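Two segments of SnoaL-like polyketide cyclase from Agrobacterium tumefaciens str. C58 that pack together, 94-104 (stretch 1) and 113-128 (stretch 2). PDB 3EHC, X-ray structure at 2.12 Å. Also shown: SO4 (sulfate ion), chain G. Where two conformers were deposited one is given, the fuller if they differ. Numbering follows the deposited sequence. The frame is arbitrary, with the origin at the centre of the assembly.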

# COMPACT_ATOMS: atom_id res chain seq x y z
N ARG B 94 21.79 9.06 4.68
CA ARG B 94 21.91 7.62 4.90
C ARG B 94 21.05 6.86 3.91
O ARG B 94 19.92 7.26 3.56
N ARG B 95 21.58 5.72 3.48
CA ARG B 95 20.87 4.80 2.60
C ARG B 95 19.79 4.02 3.36
O ARG B 95 20.05 3.44 4.42
N VAL B 96 18.57 4.00 2.81
CA VAL B 96 17.44 3.37 3.49
C VAL B 96 16.63 2.61 2.46
O VAL B 96 16.65 2.93 1.29
N GLN B 97 15.97 1.54 2.91
CA GLN B 97 15.11 0.73 2.08
C GLN B 97 13.68 0.82 2.61
O GLN B 97 13.43 0.69 3.81
N PHE B 98 12.74 1.07 1.72
CA PHE B 98 11.34 1.12 2.10
C PHE B 98 10.49 0.86 0.88
O PHE B 98 10.91 1.07 -0.25
N CYS B 99 9.26 0.43 1.12
CA CYS B 99 8.34 0.18 0.02
C CYS B 99 7.24 1.23 -0.02
O CYS B 99 6.98 1.93 0.96
N GLU B 100 6.62 1.32 -1.19
CA GLU B 100 5.43 2.13 -1.42
C GLU B 100 4.38 1.21 -2.05
O GLU B 100 4.69 0.44 -2.97
N HIS B 101 3.16 1.27 -1.52
CA HIS B 101 2.01 0.55 -2.07
C HIS B 101 1.04 1.55 -2.66
O HIS B 101 0.50 2.41 -1.98
N VAL B 102 0.79 1.42 -3.95
CA VAL B 102 0.09 2.46 -4.68
C VAL B 102 -0.94 1.85 -5.64
O VAL B 102 -0.70 0.85 -6.29
N PHE B 103 -2.12 2.47 -5.64
CA PHE B 103 -3.23 2.16 -6.56
C PHE B 103 -3.37 3.25 -7.62
O PHE B 103 -3.28 4.45 -7.31
N TYR B 104 -3.58 2.84 -8.87
CA TYR B 104 -3.81 3.74 -9.99
C TYR B 104 -5.14 3.43 -10.66
O TYR B 104 -5.45 2.27 -10.93
N ARG B 113 -6.11 8.82 -11.32
CA ARG B 113 -6.14 8.95 -9.88
C ARG B 113 -5.12 8.00 -9.25
O ARG B 113 -4.94 6.87 -9.70
N VAL B 114 -4.44 8.48 -8.20
CA VAL B 114 -3.43 7.71 -7.51
C VAL B 114 -3.72 7.75 -6.02
O VAL B 114 -4.09 8.78 -5.47
N TRP B 115 -3.58 6.60 -5.37
CA TRP B 115 -3.60 6.52 -3.91
C TRP B 115 -2.35 5.79 -3.48
O TRP B 115 -2.19 4.62 -3.78
N SER B 116 -1.48 6.49 -2.76
CA SER B 116 -0.18 5.96 -2.39
C SER B 116 0.03 6.00 -0.87
O SER B 116 -0.36 6.95 -0.21
N VAL B 117 0.64 4.94 -0.34
CA VAL B 117 1.09 4.87 1.06
C VAL B 117 2.55 4.41 1.06
O VAL B 117 2.87 3.38 0.46
N LEU B 118 3.42 5.17 1.73
CA LEU B 118 4.84 4.81 1.94
C LEU B 118 5.06 4.20 3.33
O LEU B 118 4.35 4.54 4.28
N ASP B 119 6.02 3.27 3.44
CA ASP B 119 6.32 2.60 4.69
C ASP B 119 7.30 3.45 5.53
O ASP B 119 8.52 3.19 5.55
N LYS B 120 6.74 4.43 6.24
CA LYS B 120 7.46 5.29 7.13
C LYS B 120 8.05 4.52 8.28
O LYS B 120 9.17 4.82 8.71
N VAL B 121 7.33 3.51 8.78
CA VAL B 121 7.80 2.71 9.91
C VAL B 121 9.15 2.04 9.60
O VAL B 121 9.98 1.97 10.47
N ALA B 122 9.33 1.55 8.36
CA ALA B 122 10.58 0.90 7.90
C ALA B 122 11.75 1.86 8.01
O ALA B 122 12.83 1.50 8.47
N ILE B 123 11.51 3.12 7.63
CA ILE B 123 12.54 4.14 7.70
C ILE B 123 12.88 4.49 9.17
O ILE B 123 14.04 4.61 9.53
N GLU B 124 11.85 4.66 10.00
CA GLU B 124 12.02 4.93 11.43
C GLU B 124 12.90 3.90 12.11
O GLU B 124 13.81 4.25 12.88
N ARG B 125 12.60 2.64 11.83
CA ARG B 125 13.39 1.55 12.34
C ARG B 125 14.84 1.57 11.93
O ARG B 125 15.68 1.21 12.72
N GLN B 126 15.12 1.96 10.69
CA GLN B 126 16.49 2.04 10.20
C GLN B 126 17.31 3.16 10.84
O GLN B 126 18.51 3.03 10.96
N LEU B 127 16.64 4.25 11.23
CA LEU B 127 17.30 5.36 11.89
C LEU B 127 17.35 5.19 13.41
O LEU B 127 18.10 5.89 14.10
N GLY B 128 16.53 4.27 13.92
CA GLY B 128 16.24 4.19 15.35
C GLY B 128 17.08 3.24 16.17
O GLY B 128 17.95 2.51 15.74
OXT GLY B 128 16.83 3.15 17.37

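A strand that outruns its antiparallel neighbour must satisfy its remaining backbone groups by other means, and this cyclase offers a compact example. Strand 96-104 pairs with strand 113-118 at one end, while the segment around V96-F98 lies against helix 120-127, whose axis runs nearly antiparallel to it.

The paired region is held by the backbone ladder, including H101 N to V117 O at 2.9 Å and F103 N to W115 O at 2.8 Å, and the side chains alternate between the two faces. Beyond it, Q126 (m, t, chi3 80°) substitutes for a strand. Its side-chain amide receives a bond from Q97 N to Q126 OE1 (2.9 Å) and returns one from Q126 NE2 to Q97 O (2.7 Å), mimicking a peptide group; Q126 NE2 also reaches A122 O at 2.8 Å.

Other polar contacts are side-chain specific. Extended E100 (t, t) accepts a short hydrogen bond from S116 (t), OG to OE2 at 2.5 Å. At the turn into the helix, D119 (t) caps the N-terminus through a weak bond from A122 N to D119 OD1, 3.4 Å. Its other oxygen accepts from a water, 2.7 Å from D119 OD2, which in turn accepts from C99 N at 3.0 Å, so the water bridges the stretches.

Apolar packing fills the remaining space. F98 (p) points toward the second stretch: I123 CD1 (m, t) lies over its ring face, 3.9 Å from F98 CD1, while L118 CD2 meets the ring edge 3.7 Å from F98 CE2. V96 (m) and the R94 guanidinium both contact L127 (m, t), with R94 CZ 3.6 Å from L127 CD2. On the E100 face, V102 CG2 (p) approaches V114 CG1 (t) at 3.3 Å.

R125 faces none of this, instead donating from NH2 to sulfate O3 at 3.1 Å.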

# COMPACT_ATOMS: atom_id res chain seq x y z
CB ARG B 94 21.55 7.26 6.33
CG ARG B 94 22.65 7.55 7.32
CD ARG B 94 22.11 7.42 8.71
NE ARG B 94 21.21 8.51 8.98
CZ ARG B 94 20.52 8.67 10.10
NH1 ARG B 94 20.60 7.81 11.10
NH2 ARG B 94 19.74 9.73 10.21
CB ARG B 95 21.84 3.80 1.98
CG ARG B 95 21.15 2.73 1.12
CD ARG B 95 22.14 1.94 0.29
NE ARG B 95 22.46 2.74 -0.90
CZ ARG B 95 22.19 2.41 -2.16
NH1 ARG B 95 21.61 1.24 -2.44
NH2 ARG B 95 22.54 3.23 -3.18
CB VAL B 96 16.55 4.42 4.25
CG1 VAL B 96 17.27 5.00 5.53
CG2 VAL B 96 16.08 5.53 3.31
CB GLN B 97 15.54 -0.73 2.03
CG GLN B 97 16.89 -0.99 1.41
CD GLN B 97 17.98 -0.72 2.40
OE1 GLN B 97 17.83 -1.04 3.57
NE2 GLN B 97 19.07 -0.09 1.95
CB PHE B 98 10.99 2.49 2.68
CG PHE B 98 11.27 3.63 1.74
CD1 PHE B 98 12.52 4.21 1.70
CD2 PHE B 98 10.28 4.13 0.93
CE1 PHE B 98 12.79 5.24 0.84
CE2 PHE B 98 10.55 5.17 0.08
CZ PHE B 98 11.80 5.73 0.03
CB CYS B 99 7.72 -1.20 0.13
SG CYS B 99 8.87 -2.51 -0.19
CB GLU B 100 5.74 3.27 -2.39
CG GLU B 100 4.58 4.25 -2.59
CD GLU B 100 4.81 5.22 -3.77
OE1 GLU B 100 5.95 5.30 -4.28
OE2 GLU B 100 3.84 5.90 -4.18
CB HIS B 101 1.30 -0.25 -1.02
CG HIS B 101 2.08 -1.44 -0.55
ND1 HIS B 101 1.55 -2.41 0.27
CD2 HIS B 101 3.37 -1.81 -0.77
CE1 HIS B 101 2.46 -3.34 0.51
NE2 HIS B 101 3.57 -2.99 -0.12
CB VAL B 102 1.13 3.42 -5.38
CG1 VAL B 102 2.11 2.63 -6.17
CG2 VAL B 102 0.43 4.58 -6.21
CB PHE B 103 -4.57 2.03 -5.79
CG PHE B 103 -4.66 0.81 -4.95
CD1 PHE B 103 -4.10 0.79 -3.68
CD2 PHE B 103 -5.24 -0.36 -5.44
CE1 PHE B 103 -4.13 -0.36 -2.92
CE2 PHE B 103 -5.27 -1.53 -4.64
CZ PHE B 103 -4.72 -1.51 -3.41
CB TYR B 104 -2.71 3.64 -11.04
CG TYR B 104 -1.30 3.86 -10.53
CD1 TYR B 104 -0.57 2.80 -10.00
CD2 TYR B 104 -0.69 5.12 -10.58
CE1 TYR B 104 0.73 2.97 -9.55
CE2 TYR B 104 0.62 5.32 -10.11
CZ TYR B 104 1.33 4.22 -9.60
OH TYR B 104 2.62 4.36 -9.14
CB ARG B 113 -7.53 8.62 -9.36
CG ARG B 113 -8.62 9.48 -9.91
CD ARG B 113 -9.98 9.01 -9.46
NE ARG B 113 -11.01 9.88 -9.99
CZ ARG B 113 -11.49 9.82 -11.23
NH1 ARG B 113 -11.05 8.92 -12.11
NH2 ARG B 113 -12.44 10.68 -11.60
CB VAL B 114 -2.02 8.26 -7.81
CG1 VAL B 114 -0.97 7.32 -7.29
CG2 VAL B 114 -1.86 8.48 -9.32
CB TRP B 115 -4.87 5.78 -3.42
CG TRP B 115 -6.17 6.49 -3.74
CD1 TRP B 115 -6.79 7.43 -2.96
CD2 TRP B 115 -7.00 6.29 -4.89
NE1 TRP B 115 -7.95 7.83 -3.56
CE2 TRP B 115 -8.11 7.15 -4.74
CE3 TRP B 115 -6.92 5.49 -6.05
CZ2 TRP B 115 -9.15 7.22 -5.71
CZ3 TRP B 115 -7.96 5.55 -7.01
CH2 TRP B 115 -9.06 6.42 -6.83
CB SER B 116 0.91 6.75 -3.11
OG SER B 116 2.14 6.59 -2.44
CB VAL B 117 0.15 3.94 1.93
CG1 VAL B 117 0.64 3.88 3.31
CG2 VAL B 117 -1.29 4.43 1.93
CB LEU B 118 5.73 6.05 1.77
CG LEU B 118 5.88 6.59 0.35
CD1 LEU B 118 6.15 8.11 0.35
CD2 LEU B 118 6.97 5.87 -0.39
CB ASP B 119 6.84 1.18 4.43
CG ASP B 119 6.91 0.32 5.70
OD1 ASP B 119 6.46 0.76 6.78
OD2 ASP B 119 7.42 -0.80 5.61
CB LYS B 120 6.57 6.45 7.60
CG LYS B 120 7.25 7.41 8.56
CD LYS B 120 6.57 8.75 8.68
CE LYS B 120 7.34 9.65 9.64
NZ LYS B 120 6.73 10.98 9.81
CB VAL B 121 6.70 1.71 10.42
CG1 VAL B 121 7.19 0.93 11.60
CG2 VAL B 121 5.41 2.49 10.83
CB ALA B 122 10.41 0.37 6.43
CB ILE B 123 12.17 5.45 6.93
CG1 ILE B 123 11.78 5.15 5.48
CG2 ILE B 123 13.39 6.50 6.95
CD1 ILE B 123 11.28 6.44 4.69
CB GLU B 124 10.63 5.04 12.10
CG GLU B 124 9.90 6.33 11.77
CD GLU B 124 8.40 6.36 12.22
OE1 GLU B 124 7.82 5.31 12.61
OE2 GLU B 124 7.79 7.44 12.19
CB ARG B 125 12.80 0.22 11.89
CG ARG B 125 11.63 -0.11 12.70
CD ARG B 125 11.05 -1.42 12.33
NE ARG B 125 9.72 -1.54 12.90
CZ ARG B 125 8.76 -2.30 12.39
NH1 ARG B 125 8.99 -2.99 11.26
NH2 ARG B 125 7.57 -2.35 12.99
CB GLN B 126 16.49 2.17 8.69
CG GLN B 126 16.16 0.87 8.04
CD GLN B 126 15.80 1.00 6.57
OE1 GLN B 126 16.67 1.10 5.69
NE2 GLN B 126 14.51 0.92 6.29
CB LEU B 127 16.56 6.69 11.58
CG LEU B 127 16.29 7.08 10.14
CD1 LEU B 127 15.77 8.51 10.09
CD2 LEU B 127 17.52 6.89 9.25
S SO4 G . 5.77 -5.35 10.48
O1 SO4 G . 6.63 -6.47 10.92
O2 SO4 G . 6.36 -4.69 9.31
O3 SO4 G . 5.63 -4.35 11.55
O4 SO4 G . 4.44 -5.85 10.17
O HOH W 1 8.88 -1.48 3.41